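PDB 2B6C: hypothetical protein EF3068 from Enterococcus faecalis, which is of unknown function but probably acts in the repair of alkylated DNA, being an all-helical member of the AlkD-like family. Local coordinates for residues E196-L201 with L206-G211; T155-L160 with R184-T189; E54-E59 with L80-R85. All coordinates share one frame; numbering follows the deposited sequence. Where two conformers were deposited one is given.

Overall arrangement
The chain is an elongated array of helices, and the three contacts sample its two ends. Contacts 1 and 2 have centres about 12 Å apart and touch through a salt bridge from Glu210 OE2 to Arg184 NH1. They share no helix, but helix 173-186 of contact 2 and helix 191-200 of contact 1 are consecutive. Contact 3, on helices 53-65 and 69-81, is remote, its centre about 38 Å from that of contact 1. The touching residues of contacts 1 and 3 are mainly or wholly buried; contact 2 is partly buried. Contact 1 combines selenomethionine packing with water bridges, contact 2 turns on a tyrosine that packs and hydrogen-bonds, and contact 3 sets a leucine against an asparagine and an arginine.

Contact 1 of 3, residues E196-L201 with L206-G211; sequences ELMKEL and LAQREG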
loop_
_atom_site.group_PDB
_atom_site.type_symbol
_atom_site.label_atom_id
_atom_site.label_comp_id
_atom_site.label_asym_id
_atom_site.label_seq_id
_atom_site.Cartn_x
_atom_site.Cartn_y
_atom_site.Cartn_z
ATOM N N GLU B 196 -11.288 -20.680 -27.991
ATOM C CA GLU B 196 -12.699 -21.090 -28.124
ATOM C C GLU B 196 -13.612 -19.910 -28.414
ATOM O O GLU B 196 -14.344 -19.941 -29.404
ATOM C CB GLU B 196 -13.175 -21.868 -26.909
ATOM C CG GLU B 196 -12.533 -23.205 -26.808
ATOM C CD GLU B 196 -12.865 -23.936 -25.527
ATOM O OE1 GLU B 196 -13.082 -23.312 -24.462
ATOM O OE2 GLU B 196 -12.899 -25.165 -25.596
ATOM N N LEU B 197 -13.527 -18.855 -27.592
ATOM C CA LEU B 197 -14.324 -17.665 -27.799
ATOM C C LEU B 197 -14.143 -17.082 -29.207
ATOM O O LEU B 197 -15.117 -16.787 -29.893
ATOM C CB LEU B 197 -13.992 -16.627 -26.724
ATOM C CG LEU B 197 -14.917 -15.421 -26.571
ATOM C CD1 LEU B 197 -14.606 -14.363 -27.633
ATOM C CD2 LEU B 197 -16.379 -15.839 -26.582
HETATM N N MSE B 198 -12.892 -16.945 -29.639
HETATM C CA MSE B 198 -12.577 -16.327 -30.940
HETATM C C MSE B 198 -13.020 -17.145 -32.142
HETATM O O MSE B 198 -13.138 -16.607 -33.245
HETATM C CB MSE B 198 -11.096 -15.989 -31.036
HETATM C CG MSE B 198 -10.685 -14.949 -29.984
HETATM SE SE MSE B 198 -8.826 -14.366 -30.205
HETATM C CE MSE B 198 -9.090 -13.122 -31.656
ATOM N N LYS B 199 -13.274 -18.432 -31.918
ATOM C CA LYS B 199 -13.782 -19.304 -32.953
ATOM C C LYS B 199 -15.309 -19.359 -32.891
ATOM O O LYS B 199 -15.946 -19.605 -33.904
ATOM C CB LYS B 199 -13.159 -20.698 -32.873
ATOM C CG LYS B 199 -11.637 -20.709 -32.992
ATOM C CD LYS B 199 -11.149 -21.248 -34.323
ATOM C CE LYS B 199 -10.627 -20.179 -35.254
ATOM N NZ LYS B 199 -9.299 -19.602 -34.832
ATOM N N GLU B 200 -15.873 -19.072 -31.716
ATOM C CA GLU B 200 -17.320 -19.007 -31.499
ATOM C C GLU B 200 -17.900 -17.723 -32.082
ATOM O O GLU B 200 -18.946 -17.741 -32.740
ATOM C CB GLU B 200 -17.646 -19.045 -30.002
ATOM C CG GLU B 200 -19.115 -19.226 -29.676
ATOM C CD GLU B 200 -19.379 -19.321 -28.182
ATOM O OE1 GLU B 200 -18.458 -19.760 -27.437
ATOM O OE2 GLU B 200 -20.505 -18.951 -27.742
ATOM N N LEU B 201 -17.226 -16.615 -31.821
ATOM C CA LEU B 201 -17.693 -15.306 -32.234
ATOM C C LEU B 201 -16.980 -14.862 -33.500
ATOM O O LEU B 201 -15.793 -15.187 -33.707
ATOM C CB LEU B 201 -17.444 -14.274 -31.116
ATOM C CG LEU B 201 -18.014 -14.570 -29.711
ATOM C CD1 LEU B 201 -17.783 -13.366 -28.739
ATOM C CD2 LEU B 201 -19.509 -14.961 -29.782
ATOM N N LEU B 206 -9.608 -6.117 -36.541
ATOM C CA LEU B 206 -8.697 -5.519 -35.563
ATOM C C LEU B 206 -8.698 -6.286 -34.231
ATOM O O LEU B 206 -7.628 -6.553 -33.687
ATOM C CB LEU B 206 -8.971 -4.022 -35.342
ATOM C CG LEU B 206 -7.968 -3.377 -34.380
ATOM C CD1 LEU B 206 -7.477 -1.995 -34.844
ATOM C CD2 LEU B 206 -8.564 -3.338 -32.975
ATOM N N ALA B 207 -9.882 -6.634 -33.721
ATOM C CA ALA B 207 -9.994 -7.370 -32.453
ATOM C C ALA B 207 -9.362 -8.761 -32.572
ATOM O O ALA B 207 -8.718 -9.234 -31.655
ATOM C CB ALA B 207 -11.480 -7.470 -31.996
ATOM N N GLN B 208 -9.552 -9.395 -33.720
ATOM C CA GLN B 208 -9.014 -10.722 -34.009
ATOM C C GLN B 208 -7.484 -10.682 -34.092
ATOM O O GLN B 208 -6.816 -11.534 -33.523
ATOM C CB GLN B 208 -9.628 -11.249 -35.316
ATOM C CG GLN B 208 -9.100 -12.622 -35.822
ATOM C CD GLN B 208 -9.733 -13.794 -35.071
ATOM O OE1 GLN B 208 -10.805 -13.654 -34.466
ATOM N NE2 GLN B 208 -9.070 -14.949 -35.097
ATOM N N ARG B 209 -6.929 -9.701 -34.806
ATOM C CA ARG B 209 -5.477 -9.528 -34.858
ATOM C C ARG B 209 -4.897 -9.310 -33.454
ATOM O O ARG B 209 -4.009 -10.035 -33.024
ATOM C CB ARG B 209 -5.081 -8.401 -35.835
ATOM C CG ARG B 209 -3.566 -8.205 -35.994
ATOM C CD ARG B 209 -2.917 -9.168 -36.990
ATOM N NE ARG B 209 -1.484 -8.920 -36.977
ATOM C CZ ARG B 209 -0.852 -8.031 -37.741
ATOM N NH1 ARG B 209 0.471 -7.888 -37.619
ATOM N NH2 ARG B 209 -1.513 -7.316 -38.650
ATOM N N GLU B 210 -5.450 -8.344 -32.730
ATOM C CA GLU B 210 -4.995 -8.008 -31.377
ATOM C C GLU B 210 -5.106 -9.186 -30.387
ATOM O O GLU B 210 -4.135 -9.524 -29.730
ATOM C CB GLU B 210 -5.754 -6.788 -30.878
ATOM C CG GLU B 210 -5.236 -6.190 -29.581
ATOM C CD GLU B 210 -4.149 -5.191 -29.826
ATOM O OE1 GLU B 210 -4.335 -4.308 -30.706
ATOM O OE2 GLU B 210 -3.105 -5.300 -29.137
ATOM N N GLY B 211 -6.264 -9.832 -30.309
ATOM C CA GLY B 211 -6.470 -10.900 -29.332
ATOM C C GLY B 211 -5.778 -12.220 -29.610
ATOM O O GLY B 211 -5.669 -13.060 -28.721
HETATM O O HOH W 1 -13.258 -14.122 -34.644
HETATM O O HOH W 2 -11.282 -17.143 -35.458
#
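Met198, modelled as selenomethionine, reaches across from helix 191-200 to Gln208 and Gly211 of helix 205-211 in a mostly buried contact between two helices that follow each other near the C-terminal end of the chain. Its chain bends at the last torsion (chi3 79°), which lays the methyl CE against the neighbouring helix, 3.3 Å from Gln208 OE1. The selenium of Met198 sits 3.7 Å from Gly211 O. Glycine suits that position because a side chain there would crowd CE of the methionine. The segments run nearly antiparallel, at 162°, forming a helical hairpin that fits the all-helical, HEAT-like architecture expected of AlkD relatives. With axes 11.5 Å apart, the long methionine chain bridges the two helices, and two waters lie between Met198 O and the Gln208 amide. One donates to Met198 O at 2.9 Å and accepts a weak bond from Gln208 NE2. The other would join Met198 O to Gln208 OE1, but that bridge is doubtful, since more acceptors surround the water than it has protons. An amide, carrying both a donor and an acceptor, is at least compatible with this setting. Beyond the pair, Met198 also packs on Leu203, Ser212 and Leu215, while Ala207 rests on Gln176 and Ile179 of helix 173-186.

Contact 2 of 3, residues T155-L160 with R184-T189; sequences TNQDLL and RQYSKT. With SO4 (sulfate ion), chain J.
Tyr186 is gripped by Thr155, Gln157 and Leu160. Its CG stands anti to the backbone N (chi1 -168°), which sends the ring toward them. The methyl CG2 of Thr155 lies over one ring face, offset toward the rim, in a CH-pi contact 4.0 Å from the centroid of the Tyr186 ring. Leu160 adds an oblique apolar touch, with CD2 3.9 Å from Tyr186 CD2. The phenol then uses its polar end: Tyr186 OH donates to Gln157 OE1 at 2.9 Å, meeting a lone pair in the carbonyl plane, with amide and ring planes 68° apart. A water donates to Tyr186 OH at 2.8 Å and to Thr155 O, so the hydroxyl gives one bond and receives another. Tyrosine suits the place because its ring packs among aliphatic groups while its hydroxyl reaches the partly exposed Gln157 and a water.

In the second shell, Thr155 OG1 bonds Lys152 O, which helps to fix the methyl over the ring. Asn156 is the N-cap of helix 157-166, its OD1 accepting from Leu159 N at 3.0 Å. Either side of Tyr186 in sequence, Arg184 and Lys188 make weak bonds to a sulfate, probably from the crystallisation liquor, which Tyr214 also binds; Arg184 has its salt bridge to Glu210 as well. Trp193 of helix 191-200 meets the Tyr186 ring at about 70° and touches Gln157 and Leu160, while Leu159 touches Leu125 and Phe129 of helix 125-132.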
loop_
_atom_site.group_PDB
_atom_site.type_symbol
_atom_site.label_atom_id
_atom_site.label_comp_id
_atom_site.label_asym_id
_atom_site.label_seq_id
_atom_site.Cartn_x
_atom_site.Cartn_y
_atom_site.Cartn_z
ATOM N N THR B 155 -9.888 -13.488 -13.290
ATOM C CA THR B 155 -10.827 -13.009 -14.317
ATOM C C THR B 155 -12.139 -13.796 -14.287
ATOM O O THR B 155 -12.136 -15.036 -14.166
ATOM C CB THR B 155 -10.180 -13.139 -15.738
ATOM O OG1 THR B 155 -9.067 -12.259 -15.805
ATOM C CG2 THR B 155 -11.129 -12.724 -16.842
ATOM N N ASN B 156 -13.250 -13.067 -14.404
ATOM C CA ASN B 156 -14.566 -13.650 -14.515
ATOM C C ASN B 156 -14.887 -13.758 -15.997
ATOM O O ASN B 156 -15.106 -12.751 -16.675
ATOM C CB ASN B 156 -15.601 -12.770 -13.792
ATOM C CG ASN B 156 -17.016 -13.339 -13.849
ATOM O OD1 ASN B 156 -17.522 -13.709 -14.916
ATOM N ND2 ASN B 156 -17.684 -13.352 -12.691
ATOM N N GLN B 157 -14.928 -15.008 -16.474
ATOM C CA GLN B 157 -15.014 -15.348 -17.889
ATOM C C GLN B 157 -16.319 -14.933 -18.490
ATOM O O GLN B 157 -16.359 -14.421 -19.603
ATOM C CB GLN B 157 -14.843 -16.872 -18.090
ATOM C CG GLN B 157 -13.407 -17.325 -17.938
ATOM C CD GLN B 157 -13.250 -18.841 -17.886
ATOM O OE1 GLN B 157 -12.125 -19.353 -17.894
ATOM N NE2 GLN B 157 -14.365 -19.564 -17.873
ATOM N N ASP B 158 -17.390 -15.187 -17.745
ATOM C CA ASP B 158 -18.745 -14.917 -18.193
ATOM C C ASP B 158 -18.985 -13.438 -18.425
ATOM O O ASP B 158 -19.658 -13.056 -19.355
ATOM C CB ASP B 158 -19.727 -15.454 -17.151
ATOM C CG ASP B 158 -19.662 -16.961 -17.028
ATOM O OD1 ASP B 158 -19.538 -17.637 -18.081
ATOM O OD2 ASP B 158 -19.750 -17.460 -15.888
ATOM N N LEU B 159 -18.436 -12.616 -17.537
ATOM C CA LEU B 159 -18.610 -11.174 -17.655
ATOM C C LEU B 159 -17.798 -10.643 -18.829
ATOM O O LEU B 159 -18.295 -9.838 -19.614
ATOM C CB LEU B 159 -18.281 -10.459 -16.337
ATOM C CG LEU B 159 -19.182 -10.826 -15.142
ATOM C CD1 LEU B 159 -18.823 -9.975 -13.918
ATOM C CD2 LEU B 159 -20.660 -10.684 -15.457
ATOM N N LEU B 160 -16.567 -11.140 -18.970
ATOM C CA LEU B 160 -15.716 -10.789 -20.091
ATOM C C LEU B 160 -16.426 -11.127 -21.396
ATOM O O LEU B 160 -16.571 -10.271 -22.278
ATOM C CB LEU B 160 -14.349 -11.500 -20.006
ATOM C CG LEU B 160 -13.386 -11.271 -21.202
ATOM C CD1 LEU B 160 -13.103 -9.767 -21.494
ATOM C CD2 LEU B 160 -12.105 -12.056 -21.006
ATOM N N ARG B 184 -6.160 -10.502 -25.761
ATOM C CA ARG B 184 -4.708 -10.565 -25.659
ATOM C C ARG B 184 -4.215 -10.820 -24.231
ATOM O O ARG B 184 -3.450 -11.760 -24.008
ATOM C CB ARG B 184 -4.089 -9.284 -26.213
ATOM C CG ARG B 184 -2.593 -9.248 -26.311
ATOM C CD ARG B 184 -2.289 -7.887 -26.821
ATOM N NE ARG B 184 -0.930 -7.692 -27.264
ATOM C CZ ARG B 184 -0.548 -7.462 -28.520
ATOM N NH1 ARG B 184 -1.405 -7.482 -29.535
ATOM N NH2 ARG B 184 0.729 -7.255 -28.764
ATOM N N GLN B 185 -4.670 -10.010 -23.277
ATOM C CA GLN B 185 -4.263 -10.156 -21.869
ATOM C C GLN B 185 -4.724 -11.463 -21.260
ATOM O O GLN B 185 -3.942 -12.162 -20.569
ATOM C CB GLN B 185 -4.832 -9.007 -21.017
ATOM C CG GLN B 185 -4.055 -7.687 -21.134
ATOM C CD GLN B 185 -2.593 -7.862 -20.743
ATOM O OE1 GLN B 185 -1.708 -7.761 -21.583
ATOM N NE2 GLN B 185 -2.342 -8.103 -19.449
ATOM N N TYR B 186 -6.005 -11.780 -21.460
ATOM C CA TYR B 186 -6.527 -13.005 -20.885
ATOM C C TYR B 186 -5.889 -14.275 -21.489
ATOM O O TYR B 186 -5.716 -15.281 -20.774
ATOM C CB TYR B 186 -8.054 -13.043 -20.901
ATOM C CG TYR B 186 -8.602 -14.168 -20.066
ATOM C CD1 TYR B 186 -8.121 -14.388 -18.757
ATOM C CD2 TYR B 186 -9.599 -15.020 -20.572
ATOM C CE1 TYR B 186 -8.603 -15.434 -17.980
ATOM C CE2 TYR B 186 -10.097 -16.087 -19.790
ATOM C CZ TYR B 186 -9.593 -16.275 -18.497
ATOM O OH TYR B 186 -10.070 -17.308 -17.730
ATOM N N SER B 187 -5.486 -14.227 -22.760
ATOM C CA SER B 187 -4.780 -15.380 -23.372
ATOM C C SER B 187 -3.469 -15.757 -22.683
ATOM O O SER B 187 -2.953 -16.866 -22.865
ATOM C CB SER B 187 -4.513 -15.148 -24.861
ATOM O OG SER B 187 -3.481 -14.190 -25.028
ATOM N N LYS B 188 -2.902 -14.827 -21.919
ATOM C CA LYS B 188 -1.652 -15.131 -21.185
ATOM C C LYS B 188 -1.905 -16.088 -20.027
ATOM O O LYS B 188 -0.984 -16.687 -19.492
ATOM C CB LYS B 188 -0.993 -13.846 -20.669
ATOM C CG LYS B 188 -0.614 -12.860 -21.803
ATOM C CD LYS B 188 -0.075 -11.549 -21.211
ATOM C CE LYS B 188 0.058 -10.488 -22.292
ATOM N NZ LYS B 188 0.637 -9.210 -21.771
ATOM N N THR B 189 -3.177 -16.197 -19.665
ATOM C CA THR B 189 -3.670 -16.967 -18.536
ATOM C C THR B 189 -4.409 -18.192 -19.053
ATOM O O THR B 189 -4.177 -19.309 -18.569
ATOM C CB THR B 189 -4.650 -16.088 -17.682
ATOM O OG1 THR B 189 -3.896 -15.093 -17.026
ATOM C CG2 THR B 189 -5.409 -16.892 -16.638
HETATM S S SO4 J . 1.714 -6.661 -24.880
HETATM O O1 SO4 J . 3.140 -6.410 -24.994
HETATM O O2 SO4 J . 1.021 -6.049 -26.012
HETATM O O3 SO4 J . 1.249 -6.032 -23.648
HETATM O O4 SO4 J . 1.428 -8.092 -24.873
HETATM O O HOH W 3 -10.085 -16.914 -14.928
#

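Contact 3 of 3, residues E54-E59 with L80-R85; sequences EKLCQE and LQNVQR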
loop_
_atom_site.group_PDB
_atom_site.type_symbol
_atom_site.label_atom_id
_atom_site.label_comp_id
_atom_site.label_asym_id
_atom_site.label_seq_id
_atom_site.Cartn_x
_atom_site.Cartn_y
_atom_site.Cartn_z
ATOM N N GLU B 54 -13.234 13.834 3.026
ATOM C CA GLU B 54 -13.905 14.933 2.322
ATOM C C GLU B 54 -12.891 15.803 1.572
ATOM O O GLU B 54 -13.122 16.177 0.417
ATOM C CB GLU B 54 -14.736 15.793 3.280
ATOM C CG GLU B 54 -15.759 16.694 2.546
ATOM C CD GLU B 54 -16.554 17.606 3.513
ATOM O OE1 GLU B 54 -16.063 17.891 4.639
ATOM O OE2 GLU B 54 -17.675 18.061 3.149
ATOM N N LYS B 55 -11.771 16.107 2.225
ATOM C CA LYS B 55 -10.712 16.870 1.587
ATOM C C LYS B 55 -10.185 16.124 0.356
ATOM O O LYS B 55 -9.999 16.748 -0.690
ATOM C CB LYS B 55 -9.586 17.224 2.580
ATOM C CG LYS B 55 -8.490 18.087 1.945
ATOM C CD LYS B 55 -7.420 18.503 2.951
ATOM C CE LYS B 55 -6.282 19.219 2.234
ATOM N NZ LYS B 55 -5.263 19.699 3.218
ATOM N N LEU B 56 -9.958 14.800 0.483
ATOM C CA LEU B 56 -9.449 13.981 -0.617
ATOM C C LEU B 56 -10.368 14.046 -1.846
ATOM O O LEU B 56 -9.892 14.252 -2.961
ATOM C CB LEU B 56 -9.195 12.523 -0.185
ATOM C CG LEU B 56 -8.696 11.519 -1.261
ATOM C CD1 LEU B 56 -7.405 11.978 -1.997
ATOM C CD2 LEU B 56 -8.541 10.126 -0.665
ATOM N N CYS B 57 -11.674 13.874 -1.647
ATOM C CA CYS B 57 -12.643 13.985 -2.753
ATOM C C CYS B 57 -12.664 15.384 -3.375
ATOM O O CYS B 57 -12.763 15.531 -4.597
ATOM C CB CYS B 57 -14.060 13.588 -2.292
ATOM S SG CYS B 57 -14.113 11.861 -1.659
ATOM N N GLN B 58 -12.578 16.403 -2.531
ATOM C CA GLN B 58 -12.559 17.772 -3.006
ATOM C C GLN B 58 -11.315 18.110 -3.801
ATOM O O GLN B 58 -11.370 18.902 -4.730
ATOM C CB GLN B 58 -12.700 18.744 -1.834
ATOM C CG GLN B 58 -14.137 18.877 -1.317
ATOM C CD GLN B 58 -14.186 19.620 0.017
ATOM O OE1 GLN B 58 -13.173 19.721 0.738
ATOM N NE2 GLN B 58 -15.354 20.135 0.356
ATOM N N GLU B 59 -10.183 17.557 -3.396
ATOM C CA GLU B 59 -8.915 17.789 -4.086
ATOM C C GLU B 59 -8.918 17.056 -5.426
ATOM O O GLU B 59 -8.486 17.585 -6.442
ATOM C CB GLU B 59 -7.737 17.333 -3.216
ATOM C CG GLU B 59 -7.515 18.193 -1.979
ATOM C CD GLU B 59 -6.573 19.379 -2.238
ATOM O OE1 GLU B 59 -5.935 19.442 -3.307
ATOM O OE2 GLU B 59 -6.446 20.237 -1.346
ATOM N N LEU B 80 -5.915 6.663 -7.386
ATOM C CA LEU B 80 -5.142 5.424 -7.435
ATOM C C LEU B 80 -4.310 5.168 -6.163
ATOM O O LEU B 80 -4.269 4.057 -5.650
ATOM C CB LEU B 80 -4.198 5.461 -8.625
ATOM C CG LEU B 80 -4.670 4.782 -9.887
ATOM C CD1 LEU B 80 -3.873 5.410 -11.036
ATOM C CD2 LEU B 80 -4.363 3.271 -9.716
ATOM N N GLN B 81 -3.623 6.203 -5.687
ATOM C CA GLN B 81 -2.806 6.111 -4.465
ATOM C C GLN B 81 -3.603 5.833 -3.190
ATOM O O GLN B 81 -3.068 5.287 -2.237
ATOM C CB GLN B 81 -1.985 7.400 -4.270
ATOM C CG GLN B 81 -0.839 7.588 -5.271
ATOM C CD GLN B 81 -0.093 6.302 -5.653
ATOM O OE1 GLN B 81 -0.371 5.686 -6.697
ATOM N NE2 GLN B 81 0.863 5.907 -4.827
ATOM N N ASN B 82 -4.861 6.253 -3.164
ATOM C CA ASN B 82 -5.714 6.111 -2.000
ATOM C C ASN B 82 -6.801 5.056 -2.216
ATOM O O ASN B 82 -7.821 5.056 -1.526
ATOM C CB ASN B 82 -6.335 7.471 -1.641
ATOM C CG ASN B 82 -5.290 8.466 -1.158
ATOM O OD1 ASN B 82 -4.959 8.498 0.030
ATOM N ND2 ASN B 82 -4.751 9.276 -2.079
ATOM N N VAL B 83 -6.563 4.148 -3.160
ATOM C CA VAL B 83 -7.555 3.164 -3.599
ATOM C C VAL B 83 -8.180 2.366 -2.422
ATOM O O VAL B 83 -9.396 2.166 -2.386
ATOM C CB VAL B 83 -6.946 2.225 -4.715
ATOM C CG1 VAL B 83 -5.734 1.398 -4.193
ATOM C CG2 VAL B 83 -7.997 1.361 -5.406
ATOM N N GLN B 84 -7.346 1.971 -1.459
ATOM C CA GLN B 84 -7.759 1.251 -0.259
ATOM C C GLN B 84 -8.724 2.004 0.653
ATOM O O GLN B 84 -9.472 1.367 1.393
ATOM C CB GLN B 84 -6.542 0.830 0.557
ATOM C CG GLN B 84 -5.739 -0.200 -0.136
ATOM C CD GLN B 84 -4.749 -0.863 0.787
ATOM O OE1 GLN B 84 -3.654 -0.343 1.033
ATOM N NE2 GLN B 84 -5.119 -2.035 1.288
ATOM N N ARG B 85 -8.696 3.334 0.590
ATOM C CA ARG B 85 -9.523 4.209 1.416
ATOM C C ARG B 85 -10.991 4.321 0.977
ATOM O O ARG B 85 -11.837 4.788 1.752
ATOM C CB ARG B 85 -8.907 5.620 1.482
ATOM C CG ARG B 85 -7.508 5.661 2.139
ATOM C CD ARG B 85 -7.018 7.118 2.251
ATOM N NE ARG B 85 -7.949 7.893 3.063
ATOM C CZ ARG B 85 -7.962 9.211 3.204
ATOM N NH1 ARG B 85 -7.068 9.984 2.591
ATOM N NH2 ARG B 85 -8.887 9.763 3.973
#
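Leu56 swings its CG to the position opposite the backbone N (chi1 178°), and this carries its branched end toward the other segment; Arg85, for its part, bends at chi3 (60°) and turns its guanidinium back to meet it. The contact joins helix 53-65 to the C-terminal end of helix 69-81 and the 3-10 turn at 83-85, within what is probably a HEAT-like array of helices, as in AlkD relatives. CD2 of Leu56 does most of the touching, wedged between Asn82 CB and the guanidinium. It lies over one face of the Arg85 guanidinium, 3.6 Å from Arg85 NH1 and 4.0 Å from Arg85 CZ, and equally meets Asn82 CB at 3.6 Å. The other methyl, Leu56 CD1, approaches the amide at Asn82 ND2, at 3.8 Å. Leucine suits this buried place because its branched end is wholly apolar, and the flat face of a guanidinium, unlike its N-H edge, accepts an aliphatic group readily.

Several polar atoms here have partners beyond the two segments. Asn82, in the turn that follows helix 69-81, directs ND2 back to Leu78 O and also to Ser48 OG, a role fitted to a short amide. Arg85 NH2 donates to Trp51 O, which anchors the group while Leu56 lies across it, and Trp51 and Phe86 also pack on Leu56. Arg85 packs on Arg85 of the second subunit, and a sulfate and a glycerol, probably from the crystallisation liquor, lie close by. Along the backbone, Arg85 N binds Asn82 O at 2.9 Å, closing the turn that holds both residues on the same helix-facing side. Asn82 OD1 lies in the guanidinium plane at its edge, 3.6 Å from Arg85 NH1.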